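Local coordinates for carbohydrate oxidase (Microdochium nivale, PDB 3RJA), which oxidises the C1 hydroxyl of mono-, oligo- and polysaccharides to lactones with bound FAD, reducing molecular oxygen to hydrogen peroxide, at residues L33-T38 with Y72-F77; I40-T45 with M85-R90. One frame throughout, in Å; residues are numbered along the deposited sequence.

Interaction 1: L33-T38 with Y72-F77; sequences LPYIPT and YASFGF. With FAD (flavin-adenine dinucleotide), chain B.
Tyr35 and Phe77 form the tight end of this contact, with Tyr35 CB 3.8 Å from Phe77 CB. Tyr35 N stands over one face of the Phe77 ring, and Tyr35 O is 3.6 Å from Phe77 CD2. Pro37 CG meets the ring edge, 4.0 Å from Phe77 CD2. CG of Tyr35 is anti to its carbonyl carbon (chi1 -64°). This carries the phenol ring across to Ser74, where CD2 of Tyr35 comes within 3.7 Å of Ser74 CB. The ring meets Ser74 and Ala73 with its edge.

A short hydrogen bond of 2.6 Å runs from Ser74 OG to Leu33 O. The donor stays 18° from the carbonyl plane. Leu33 extends CD1 to 3.6 Å from Tyr72 O, and that oxygen also accepts a bond from Asn30.

The other side of 33-38 is looser. Pro34 and Ile36 point away and are exposed, and Leu33 and Tyr35 are only partly covered. The Tyr35 hydroxyl reaches Ala73 O through one water, which donates to Ala73 O at 2.7 Å.

Tyr72 turns away towards the active site. Its CE1 is 3.7 Å from FAD C9, and its hydroxyl is hydrogen-bonded to Gln387 and to the substrate analogue. An alanine here would probably leave Gln387 and the analogue without their hydroxyl partner and open a gap beside the flavin ring.

The chemistry is mixed: apolar around Phe77, a direct serine bond at Leu33, and a water-mediated link at the Tyr35 hydroxyl. The loop 33-38 thus packs on a segment whose Tyr72 and Phe75 reach the cofactor, consistent with a part in positioning it.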
ATOM      1  N   LEU A  33      10.731 -14.591  -0.665  1.00 12.13           N
ATOM      2  CA  LEU A  33      11.662 -13.762   0.095  1.00 12.18           C
ATOM      3  C   LEU A  33      11.633 -14.014   1.620  1.00 11.82           C
ATOM      4  O   LEU A  33      11.262 -13.104   2.374  1.00 11.91           O
ATOM      5  CB  LEU A  33      11.428 -12.270  -0.246  1.00 11.21           C
ATOM      6  CG  LEU A  33      11.884 -11.783  -1.632  1.00 12.17           C
ATOM      7  CD1 LEU A  33      11.487 -10.319  -1.902  1.00 11.74           C
ATOM      8  CD2 LEU A  33      13.391 -11.934  -1.838  1.00 12.56           C
ATOM      9  N   PRO A  34      12.016 -15.238   2.080  1.00 11.22           N
ATOM     10  CA  PRO A  34      12.091 -15.446   3.521  1.00 11.26           C
ATOM     11  C   PRO A  34      13.350 -14.850   4.130  1.00 11.50           C
ATOM     12  O   PRO A  34      14.420 -14.853   3.497  1.00 12.02           O
ATOM     13  CB  PRO A  34      12.091 -16.981   3.676  1.00 11.52           C
ATOM     14  CG  PRO A  34      12.753 -17.496   2.414  1.00 11.43           C
ATOM     15  CD  PRO A  34      12.328 -16.479   1.331  1.00 12.50           C
ATOM     16  N   TYR A  35      13.214 -14.300   5.330  1.00 11.19           N
ATOM     17  CA  TYR A  35      14.390 -13.878   6.112  1.00 11.64           C
ATOM     18  C   TYR A  35      14.310 -14.471   7.507  1.00 11.64           C
ATOM     19  O   TYR A  35      13.217 -14.862   7.951  1.00 10.68           O
ATOM     20  CB  TYR A  35      14.554 -12.354   6.154  1.00 10.97           C
ATOM     21  CG  TYR A  35      14.826 -11.777   4.796  1.00 11.48           C
ATOM     22  CD1 TYR A  35      16.041 -12.014   4.146  1.00 11.38           C
ATOM     23  CD2 TYR A  35      13.856 -11.011   4.134  1.00 11.97           C
ATOM     24  CE1 TYR A  35      16.290 -11.503   2.861  1.00 12.34           C
ATOM     25  CE2 TYR A  35      14.097 -10.471   2.858  1.00 11.47           C
ATOM     26  CZ  TYR A  35      15.321 -10.718   2.228  1.00 12.84           C
ATOM     27  OH  TYR A  35      15.554 -10.208   0.958  1.00 12.91           O
ATOM     28  N   ILE A  36      15.474 -14.581   8.154  1.00 11.28           N
ATOM     29  CA  ILE A  36      15.593 -15.221   9.451  1.00 11.95           C
ATOM     30  C   ILE A  36      15.981 -14.135  10.455  1.00 12.10           C
ATOM     31  O   ILE A  36      17.136 -13.683  10.493  1.00 10.71           O
ATOM     32  CB  ILE A  36      16.652 -16.372   9.441  1.00 12.82           C
ATOM     33  CG1 ILE A  36      16.500 -17.292   8.199  1.00 12.46           C
ATOM     34  CG2 ILE A  36      16.579 -17.188  10.725  1.00 12.99           C
ATOM     35  CD1 ILE A  36      15.240 -18.154   8.151  1.00 11.97           C
ATOM     36  N   PRO A  37      15.013 -13.700  11.272  1.00 11.79           N
ATOM     37  CA  PRO A  37      15.349 -12.678  12.274  1.00 12.39           C
ATOM     38  C   PRO A  37      16.210 -13.306  13.357  1.00 12.35           C
ATOM     39  O   PRO A  37      16.165 -14.529  13.546  1.00 12.17           O
ATOM     40  CB  PRO A  37      13.991 -12.249  12.851  1.00 11.30           C
ATOM     41  CG  PRO A  37      12.964 -12.852  11.972  1.00 13.62           C
ATOM     42  CD  PRO A  37      13.584 -14.036  11.257  1.00 12.13           C
ATOM     43  N   THR A  38      17.030 -12.510  14.040  1.00 12.28           N
ATOM     44  CA  THR A  38      17.736 -13.097  15.168  1.00 11.91           C
ATOM     45  C   THR A  38      16.765 -13.529  16.287  1.00 12.07           C
ATOM     46  O   THR A  38      17.011 -14.521  16.986  1.00 11.16           O
ATOM     47  CB  THR A  38      18.862 -12.215  15.718  1.00 12.10           C
ATOM     48  OG1 THR A  38      19.544 -12.955  16.723  1.00 13.58           O
ATOM     49  CG2 THR A  38      18.336 -10.899  16.304  1.00 11.28           C
ATOM     50  N   TYR A  72       6.048  -6.459  -0.172  1.00  9.81           N
ATOM     51  CA  TYR A  72       6.363  -7.301  -1.333  1.00  9.66           C
ATOM     52  C   TYR A  72       7.838  -7.660  -1.277  1.00 10.04           C
ATOM     53  O   TYR A  72       8.270  -8.628  -1.896  1.00 10.03           O
ATOM     54  CB  TYR A  72       6.045  -6.571  -2.630  1.00  9.66           C
ATOM     55  CG  TYR A  72       4.566  -6.339  -2.915  1.00  9.89           C
ATOM     56  CD1 TYR A  72       3.558  -6.886  -2.106  1.00 10.13           C
ATOM     57  CD2 TYR A  72       4.174  -5.596  -4.042  1.00  9.73           C
ATOM     58  CE1 TYR A  72       2.193  -6.698  -2.423  1.00 10.42           C
ATOM     59  CE2 TYR A  72       2.865  -5.389  -4.347  1.00  9.85           C
ATOM     60  CZ  TYR A  72       1.860  -5.943  -3.546  1.00 10.50           C
ATOM     61  OH  TYR A  72       0.539  -5.714  -3.886  1.00 10.76           O
ATOM     62  N   ALA A  73       8.607  -6.871  -0.514  1.00  9.91           N
ATOM     63  CA  ALA A  73      10.045  -7.090  -0.330  1.00 10.18           C
ATOM     64  C   ALA A  73      10.426  -7.804   0.983  1.00 10.55           C
ATOM     65  O   ALA A  73      11.626  -8.011   1.263  1.00 10.96           O
ATOM     66  CB  ALA A  73      10.806  -5.736  -0.430  1.00 10.42           C
ATOM     67  N   SER A  74       9.429  -8.187   1.778  1.00 10.01           N
ATOM     68  CA  SER A  74       9.661  -8.694   3.143  1.00  9.75           C
ATOM     69  C   SER A  74      10.425  -7.709   4.007  1.00 10.14           C
ATOM     70  O   SER A  74      11.249  -8.131   4.839  1.00 10.18           O
ATOM     71  CB  SER A  74      10.421 -10.035   3.131  1.00 10.15           C
ATOM     72  OG  SER A  74       9.662 -10.999   2.448  1.00 11.32           O
ATOM     73  N   PHE A  75      10.192  -6.399   3.801  1.00  9.49           N
ATOM     74  CA  PHE A  75      10.871  -5.403   4.612  1.00  9.36           C
ATOM     75  C   PHE A  75      10.471  -5.416   6.108  1.00  9.54           C
ATOM     76  O   PHE A  75      11.161  -4.818   6.935  1.00  9.36           O
ATOM     77  CB  PHE A  75      10.740  -4.000   4.000  1.00  9.08           C
ATOM     78  CG  PHE A  75      11.581  -3.786   2.754  1.00  8.72           C
ATOM     79  CD1 PHE A  75      12.719  -4.555   2.513  1.00  8.74           C
ATOM     80  CD2 PHE A  75      11.242  -2.783   1.842  1.00  8.94           C
ATOM     81  CE1 PHE A  75      13.522  -4.321   1.352  1.00  8.98           C
ATOM     82  CE2 PHE A  75      12.032  -2.530   0.684  1.00  9.12           C
ATOM     83  CZ  PHE A  75      13.171  -3.325   0.441  1.00  8.88           C
ATOM     84  N   GLY A  76       9.372  -6.095   6.457  1.00  9.08           N
ATOM     85  CA  GLY A  76       8.977  -6.188   7.865  1.00  9.49           C
ATOM     86  C   GLY A  76      10.003  -6.995   8.666  1.00 10.55           C
ATOM     87  O   GLY A  76      10.099  -6.840   9.894  1.00 11.39           O
ATOM     88  N   PHE A  77      10.776  -7.842   7.970  1.00 10.25           N
ATOM     89  CA  PHE A  77      11.898  -8.606   8.556  1.00 10.38           C
ATOM     90  C   PHE A  77      13.161  -7.776   8.581  1.00 10.44           C
ATOM     91  O   PHE A  77      14.158  -8.140   9.216  1.00 11.19           O
ATOM     92  CB  PHE A  77      12.198  -9.872   7.721  1.00  9.82           C
ATOM     93  CG  PHE A  77      11.081 -10.886   7.717  1.00  9.68           C
ATOM     94  CD1 PHE A  77       9.981 -10.732   6.873  1.00  9.27           C
ATOM     95  CD2 PHE A  77      11.145 -12.010   8.542  1.00  9.16           C
ATOM     96  CE1 PHE A  77       8.988 -11.685   6.863  1.00  9.43           C
ATOM     97  CE2 PHE A  77      10.161 -12.959   8.526  1.00  8.94           C
ATOM     98  CZ  PHE A  77       9.075 -12.799   7.693  1.00  9.11           C
TER
HETATM   99  PA  FAD B 501       4.664  -5.046   6.699  1.00  9.18           P
HETATM  100  O1A FAD B 501       4.370  -5.582   8.076  1.00  9.44           O
HETATM  101  O2A FAD B 501       5.426  -5.986   5.801  1.00  8.50           O
HETATM  102  O5B FAD B 501       5.493  -3.680   6.841  1.00  9.51           O
HETATM  103  C5B FAD B 501       5.668  -2.841   5.705  1.00  8.98           C
HETATM  104  C4B FAD B 501       6.698  -1.753   6.053  1.00  9.00           C
HETATM  105  O4B FAD B 501       6.181  -0.918   7.091  1.00  8.24           O
HETATM  106  C3B FAD B 501       8.016  -2.322   6.574  1.00  9.12           C
HETATM  107  O3B FAD B 501       9.066  -1.403   6.264  1.00 11.12           O
HETATM  108  C2B FAD B 501       7.783  -2.297   8.081  1.00  9.41           C
HETATM  109  O2B FAD B 501       8.933  -2.316   8.892  1.00  8.87           O
HETATM  110  C1B FAD B 501       7.010  -0.993   8.219  1.00  9.05           C
HETATM  111  N9A FAD B 501       6.177  -1.023   9.418  1.00  9.38           N
HETATM  112  C8A FAD B 501       5.310  -2.027   9.837  1.00  9.97           C
HETATM  113  N7A FAD B 501       4.756  -1.613  11.009  1.00 10.42           N
HETATM  114  C5A FAD B 501       5.227  -0.392  11.310  1.00  9.47           C
HETATM  115  C6A FAD B 501       4.984   0.464  12.389  1.00 10.31           C
HETATM  116  N6A FAD B 501       4.118   0.119  13.367  1.00  9.02           N
HETATM  117  N1A FAD B 501       5.631   1.688  12.403  1.00  9.14           N
HETATM  118  C2A FAD B 501       6.529   2.033  11.398  1.00  9.90           C
HETATM  119  N3A FAD B 501       6.801   1.175  10.351  1.00  9.60           N
HETATM  120  C4A FAD B 501       6.138  -0.016  10.318  1.00  9.58           C
HETATM  121  N1  FAD B 501      -1.627  -1.289  -1.321  1.00 15.10           N
HETATM  122  C2  FAD B 501      -2.502  -0.236  -1.615  1.00 16.31           C
HETATM  123  O2  FAD B 501      -2.148   0.946  -1.530  1.00 12.78           O
HETATM  124  N3  FAD B 501      -3.811  -0.573  -1.945  1.00 16.29           N
HETATM  125  C4  FAD B 501      -4.344  -1.847  -1.899  1.00 16.18           C
HETATM  126  O4  FAD B 501      -5.564  -2.048  -2.099  1.00 16.32           O
HETATM  127  C4X FAD B 501      -3.360  -2.942  -1.636  1.00 14.93           C
HETATM  128  N5  FAD B 501      -3.764  -4.200  -1.590  1.00 15.77           N
HETATM  129  C5X FAD B 501      -2.909  -5.221  -1.245  1.00 13.64           C
HETATM  130  C6  FAD B 501      -3.382  -6.552  -1.111  1.00 13.59           C
HETATM  131  C7  FAD B 501      -2.562  -7.557  -0.634  1.00 11.50           C
HETATM  132  C7M FAD B 501      -3.082  -9.004  -0.506  1.00 11.85           C
HETATM  133  C8  FAD B 501      -1.273  -7.220  -0.157  1.00 11.94           C
HETATM  134  C8M FAD B 501      -0.345  -8.282   0.398  1.00 10.63           C
HETATM  135  C9  FAD B 501      -0.772  -5.941  -0.344  1.00 12.62           C
HETATM  136  C9A FAD B 501      -1.582  -4.912  -0.865  1.00 13.63           C
HETATM  137  N10 FAD B 501      -1.147  -3.566  -0.933  1.00 14.02           N
HETATM  138  C10 FAD B 501      -1.990  -2.570  -1.401  1.00 14.89           C
HETATM  139  C1' FAD B 501       0.264  -3.233  -0.549  1.00 13.44           C
HETATM  140  C2' FAD B 501       0.325  -2.754   0.895  1.00 12.43           C
HETATM  141  O2' FAD B 501      -0.194  -1.432   0.973  1.00 13.88           O
HETATM  142  C3' FAD B 501       1.761  -2.724   1.367  1.00 11.71           C
HETATM  143  O3' FAD B 501       2.371  -3.978   1.150  1.00 11.43           O
HETATM  144  C4' FAD B 501       1.808  -2.332   2.854  1.00 11.75           C
HETATM  145  O4' FAD B 501       3.040  -1.740   3.131  1.00 10.13           O
HETATM  146  C5' FAD B 501       1.552  -3.535   3.766  1.00 10.36           C
HETATM  147  O5' FAD B 501       1.577  -3.123   5.105  1.00 11.29           O
HETATM  148  P   FAD B 501       1.870  -4.233   6.255  1.00 10.43           P
HETATM  149  O1P FAD B 501       1.754  -3.615   7.616  1.00 10.64           O
HETATM  150  O2P FAD B 501       0.940  -5.431   6.053  1.00  9.59           O
HETATM  151  O3P FAD B 501       3.360  -4.647   5.845  1.00  9.17           O
HETATM  152  O   HOH W   1      14.044  -8.312   0.075  1.00 10.50           O

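Interaction 2: I40-T45 with M85-R90; sequences IAQTQT and MVQLDR. With ABL ((2R,3R,4R,5R)-4,5-dihydroxy-2-(hydroxymethyl)-6-oxopiperidin-3-yl beta-D-glucopyranoside), chain H; TRS (2-amino-2-hydroxymethyl-propane-1,3-diol), chain I.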
ATOM      1  N   ILE A  40      12.208 -12.951  17.421  1.00 11.06           N
ATOM      2  CA  ILE A  40      10.919 -12.325  17.201  1.00 11.19           C
ATOM      3  C   ILE A  40      10.261 -11.963  18.538  1.00 12.19           C
ATOM      4  O   ILE A  40       9.937 -12.858  19.329  1.00 12.86           O
ATOM      5  CB  ILE A  40       9.980 -13.222  16.396  1.00 11.32           C
ATOM      6  CG1 ILE A  40      10.673 -13.772  15.127  1.00 11.25           C
ATOM      7  CG2 ILE A  40       8.688 -12.450  16.011  1.00 10.42           C
ATOM      8  CD1 ILE A  40       9.719 -14.677  14.269  1.00 11.69           C
ATOM      9  N   ALA A  41      10.076 -10.648  18.772  1.00 11.64           N
ATOM     10  CA  ALA A  41       9.357 -10.101  19.927  1.00 11.39           C
ATOM     11  C   ALA A  41       7.883  -9.941  19.541  1.00 12.17           C
ATOM     12  O   ALA A  41       7.543  -9.097  18.691  1.00 12.28           O
ATOM     13  CB  ALA A  41       9.921  -8.754  20.336  1.00 10.61           C
ATOM     14  N   GLN A  42       7.022 -10.761  20.140  1.00 11.87           N
ATOM     15  CA  GLN A  42       5.596 -10.743  19.811  1.00 12.92           C
ATOM     16  C   GLN A  42       4.918  -9.820  20.837  1.00 13.63           C
ATOM     17  O   GLN A  42       4.490 -10.275  21.918  1.00 14.13           O
ATOM     18  CB  GLN A  42       5.018 -12.153  19.871  1.00 12.55           C
ATOM     19  CG  GLN A  42       3.621 -12.287  19.243  1.00 13.41           C
ATOM     20  CD  GLN A  42       2.973 -13.628  19.546  1.00 13.71           C
ATOM     21  OE1 GLN A  42       3.018 -14.569  18.724  1.00 16.24           O
ATOM     22  NE2 GLN A  42       2.367 -13.728  20.709  1.00 11.73           N
ATOM     23  N   THR A  43       4.862  -8.527  20.516  1.00 11.80           N
ATOM     24  CA  THR A  43       4.526  -7.512  21.513  1.00 12.28           C
ATOM     25  C   THR A  43       3.035  -7.429  21.810  1.00 12.31           C
ATOM     26  O   THR A  43       2.221  -7.638  20.921  1.00 12.52           O
ATOM     27  CB  THR A  43       5.017  -6.108  21.082  1.00 12.30           C
ATOM     28  OG1 THR A  43       4.464  -5.759  19.800  1.00 11.08           O
ATOM     29  CG2 THR A  43       6.555  -6.061  21.029  1.00 11.67           C
ATOM     30  N   GLN A  44       2.690  -7.047  23.035  1.00 12.65           N
ATOM     31  CA  GLN A  44       1.299  -6.862  23.434  1.00 12.26           C
ATOM     32  C   GLN A  44       0.989  -5.402  23.795  1.00 12.17           C
ATOM     33  O   GLN A  44      -0.164  -4.973  23.747  1.00 12.95           O
ATOM     34  CB  GLN A  44       0.955  -7.791  24.632  1.00 12.71           C
ATOM     35  CG  GLN A  44       0.920  -9.277  24.259  1.00 13.23           C
ATOM     36  CD  GLN A  44      -0.296  -9.663  23.379  1.00 14.68           C
ATOM     37  OE1 GLN A  44      -1.307  -8.949  23.345  1.00 14.93           O
ATOM     38  NE2 GLN A  44      -0.189 -10.782  22.662  1.00 13.29           N
ATOM     39  N   THR A  45       2.009  -4.632  24.147  1.00 11.47           N
ATOM     40  CA  THR A  45       1.806  -3.259  24.619  1.00 11.53           C
ATOM     41  C   THR A  45       2.853  -2.306  24.026  1.00 11.91           C
ATOM     42  O   THR A  45       3.885  -2.756  23.494  1.00 11.28           O
ATOM     43  CB  THR A  45       2.014  -3.174  26.142  1.00 11.76           C
ATOM     44  OG1 THR A  45       3.396  -3.457  26.436  1.00 10.25           O
ATOM     45  CG2 THR A  45       1.081  -4.160  26.917  1.00 11.29           C
ATOM     46  N   MET A  85      12.992  -8.647  15.119  1.00 10.70           N
ATOM     47  CA  MET A  85      11.710  -8.370  14.466  1.00 10.66           C
ATOM     48  C   MET A  85      10.666  -8.144  15.555  1.00 10.59           C
ATOM     49  O   MET A  85      10.468  -8.987  16.431  1.00 10.18           O
ATOM     50  CB  MET A  85      11.287  -9.495  13.480  1.00  9.73           C
ATOM     51  CG  MET A  85      10.090  -9.095  12.567  1.00  9.25           C
ATOM     52  SD  MET A  85       9.675 -10.291  11.272  0.93  9.36           S
ATOM     53  CE  MET A  85       8.923 -11.615  12.233  1.00  8.85           C
ATOM     54  N   VAL A  86      10.031  -6.980  15.499  1.00 11.56           N
ATOM     55  CA  VAL A  86       8.946  -6.619  16.404  1.00 10.77           C
ATOM     56  C   VAL A  86       7.660  -6.989  15.702  1.00 11.69           C
ATOM     57  O   VAL A  86       7.210  -6.265  14.788  1.00 12.12           O
ATOM     58  CB  VAL A  86       8.969  -5.118  16.746  1.00 11.53           C
ATOM     59  CG1 VAL A  86       7.790  -4.718  17.642  1.00 10.27           C
ATOM     60  CG2 VAL A  86      10.317  -4.721  17.392  1.00 10.59           C
ATOM     61  N   GLN A  87       7.102  -8.144  16.107  1.00 11.05           N
ATOM     62  CA  GLN A  87       5.928  -8.746  15.469  1.00 11.59           C
ATOM     63  C   GLN A  87       4.670  -8.127  16.120  1.00 11.80           C
ATOM     64  O   GLN A  87       4.443  -8.327  17.312  1.00 10.61           O
ATOM     65  CB  GLN A  87       5.943 -10.258  15.696  1.00 11.24           C
ATOM     66  CG  GLN A  87       4.713 -10.991  15.212  1.00 11.98           C
ATOM     67  CD  GLN A  87       4.483 -10.793  13.707  1.00 13.23           C
ATOM     68  OE1 GLN A  87       5.431 -10.597  12.946  1.00 12.77           O
ATOM     69  NE2 GLN A  87       3.233 -10.849  13.286  1.00 13.17           N
ATOM     70  N   LEU A  88       3.890  -7.364  15.344  1.00 11.17           N
ATOM     71  CA  LEU A  88       2.846  -6.504  15.923  1.00 11.47           C
ATOM     72  C   LEU A  88       1.430  -7.066  15.825  1.00 11.49           C
ATOM     73  O   LEU A  88       0.497  -6.528  16.440  1.00 12.27           O
ATOM     74  CB  LEU A  88       2.878  -5.101  15.279  1.00 10.78           C
ATOM     75  CG  LEU A  88       4.134  -4.249  15.481  1.00 10.57           C
ATOM     76  CD1 LEU A  88       4.122  -2.969  14.588  1.00 10.05           C
ATOM     77  CD2 LEU A  88       4.331  -3.863  16.968  1.00  9.20           C
ATOM     78  N   ASP A  89       1.269  -8.143  15.062  1.00 11.25           N
ATOM     79  CA  ASP A  89      -0.048  -8.557  14.610  1.00 11.79           C
ATOM     80  C   ASP A  89      -1.003  -9.151  15.677  1.00 13.28           C
ATOM     81  O   ASP A  89      -2.131  -9.560  15.339  1.00 15.07           O
ATOM     82  CB  ASP A  89       0.069  -9.448  13.356  1.00 11.19           C
ATOM     83  CG  ASP A  89       0.137 -10.937  13.686  1.00 10.95           C
ATOM     84  OD1 ASP A  89       0.730 -11.300  14.722  1.00 10.94           O
ATOM     85  OD2 ASP A  89      -0.390 -11.745  12.880  1.00 10.86           O
ATOM     86  N   ARG A  90      -0.593  -9.204  16.947  1.00 13.99           N
ATOM     87  CA  ARG A  90      -1.520  -9.607  18.016  0.50 14.98           C
ATOM     88  C   ARG A  90      -2.084  -8.356  18.693  1.00 14.62           C
ATOM     89  O   ARG A  90      -2.953  -8.451  19.552  1.00 14.98           O
ATOM     90  CB  ARG A  90      -0.854 -10.517  19.066  0.50 15.87           C
ATOM     91  CG  ARG A  90      -0.211 -11.798  18.545  0.50 17.58           C
ATOM     92  CD  ARG A  90      -1.161 -12.636  17.674  0.50 19.37           C
ATOM     93  NE  ARG A  90      -0.738 -14.033  17.641  0.50 20.82           N
ATOM     94  CZ  ARG A  90       0.231 -14.495  16.855  0.50 22.11           C
ATOM     95  NH1 ARG A  90       0.872 -13.671  16.033  0.50 22.34           N
ATOM     96  NH2 ARG A  90       0.560 -15.778  16.887  0.50 24.03           N
TER
HETATM   97  C1A ABL H 605       5.730 -18.598  20.797  0.50 21.76           C
HETATM   98  O1A ABL H 605       6.425 -18.938  19.811  0.50 19.31           O
HETATM   99  C2A ABL H 605       5.130 -19.632  21.752  0.50 22.23           C
HETATM  100  O2A ABL H 605       4.950 -20.829  21.000  0.50 23.90           O
HETATM  101  C3A ABL H 605       3.748 -19.178  22.250  0.50 22.79           C
HETATM  102  O3A ABL H 605       3.298 -20.124  23.237  0.50 24.11           O
HETATM  103  C4A ABL H 605       3.844 -17.817  22.881  0.50 21.59           C
HETATM  104  O1  ABL H 605       2.550 -17.386  23.344  0.50 24.03           O
HETATM  105  C5A ABL H 605       4.217 -16.861  21.716  0.50 20.25           C
HETATM  106  N5  ABL H 605       5.463 -17.299  21.063  0.50 20.01           N
HETATM  107  C6A ABL H 605       4.477 -15.440  22.266  0.50 18.31           C
HETATM  108  O6A ABL H 605       5.087 -15.502  23.542  0.50 16.40           O
HETATM  109  C1  ABL H 605       2.274 -17.164  24.749  0.50 27.42           C
HETATM  110  C2  ABL H 605       0.825 -16.662  24.895  0.50 28.90           C
HETATM  111  O2  ABL H 605       0.639 -15.443  24.168  0.50 28.96           O
HETATM  112  C3  ABL H 605       0.486 -16.435  26.362  0.50 29.69           C
HETATM  113  O3  ABL H 605      -0.904 -16.178  26.438  0.50 30.26           O
HETATM  114  C4  ABL H 605       0.904 -17.668  27.223  0.50 29.86           C
HETATM  115  O4  ABL H 605       0.786 -17.357  28.604  0.50 30.60           O
HETATM  116  C5  ABL H 605       2.347 -18.084  26.917  0.50 29.63           C
HETATM  117  O5  ABL H 605       2.420 -18.343  25.507  0.50 29.53           O
HETATM  118  C6  ABL H 605       2.866 -19.263  27.751  0.50 30.59           C
HETATM  119  O6  ABL H 605       2.096 -20.435  27.680  0.50 30.97           O
HETATM  120  C   TRS I 606      -4.447  -7.051  23.136  0.50 18.30           C
HETATM  121  C1  TRS I 606      -3.499  -6.191  23.934  0.50 18.50           C
HETATM  122  C2  TRS I 606      -4.910  -6.004  22.133  0.50 18.04           C
HETATM  123  C3  TRS I 606      -5.507  -7.855  23.879  0.50 20.91           C
HETATM  124  N   TRS I 606      -3.609  -8.027  22.427  0.50 20.11           N
HETATM  125  O1  TRS I 606      -2.583  -5.624  23.006  0.50 19.75           O
HETATM  126  O2  TRS I 606      -4.962  -6.543  20.827  0.50 16.83           O
HETATM  127  O3  TRS I 606      -5.859  -9.006  23.126  0.50 22.92           O
HETATM  128  O   HOH W   2       1.969  -8.676  18.382  1.00 14.82           O
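Ile40, Ala41 and Gln42 pair with Met85, Val86 and Gln87 in the small parallel sheet of the FAD-binding domain. The strand directions differ by 25°. Ala41 uses both its N and its O toward strand 85-87: its N donates to Met85 O at 2.9 Å, and its O accepts from Gln87 N at 2.8 Å. Thr43 N continues the pattern to Gln87 O at 3.2 Å.

Beside Ile40, the Met85 chain bends at its end (chi3 73°), which brings CE to 3.8 Å from Ile40 CD1. Ile40 CG2 rests 3.5 Å from Gln87 CB. Helix 20-25 covers this face. The face of Ala41 and Val86 turns to helix 46-58; just past the strand, Thr43 CG2 meets Val86 CG1, and both touch that helix. Leu88, also past its strand, touches FAD.

Beyond the strands the contact becomes polar. One water accepts from Arg90 N and donates to Thr43 O and Gln87 O. Arg90 has two deposited conformers; its side-chain bonds here are those of one. Asp89 OD1 accepts from two donors: Gln87 NE2 meets it from above the carboxylate plane, and Arg90 NH1 reaches its syn lone pair in a 2.7 Å salt bridge. Arg90 also pairs with Asp21 and Asp25. The end of the Gln42 side chain lies over one face of the Arg90 guanidinium, the two planes 36° apart; which amide atom faces it is doubtful. Gln42 also lines a second analogue site.

At the exposed end the amine N of a Tris molecule donates to Gln44 OE1 at 2.6 Å and to Arg90 O at 3.0 Å. Strand 84-87 lies between strands 39-42 and 63-66, which helix 46-58 connects. Such a beta-alpha-beta crossover around an inserted strand fits the small parallel sheet of FAD-binding domains of the p-cresol methylhydroxylase (PCMH) type.

How the interactions relate
Both contacts are largely buried, and in both halves the segments follow one another along the chain. Exposed residues sit at the outer side of 33-38, at Pro34 and Ile36, and at the Gln44 end of interaction 2. Interaction 1 joins two loops, one leading into strand 39-42 and the other lying between strands 63-66 and 84-87. Interaction 2 takes over where strands 39-42 and 84-87 pair. The two meet at Met85, which packs against Pro37 and Phe77. Side chains and one serine bond carry interaction 1, whereas regular backbone bonds carry interaction 2, with charged groups at its far end. Both reach FAD. Tyr72 belongs to the analogue site beside the flavin, and Gln42 to a separate one.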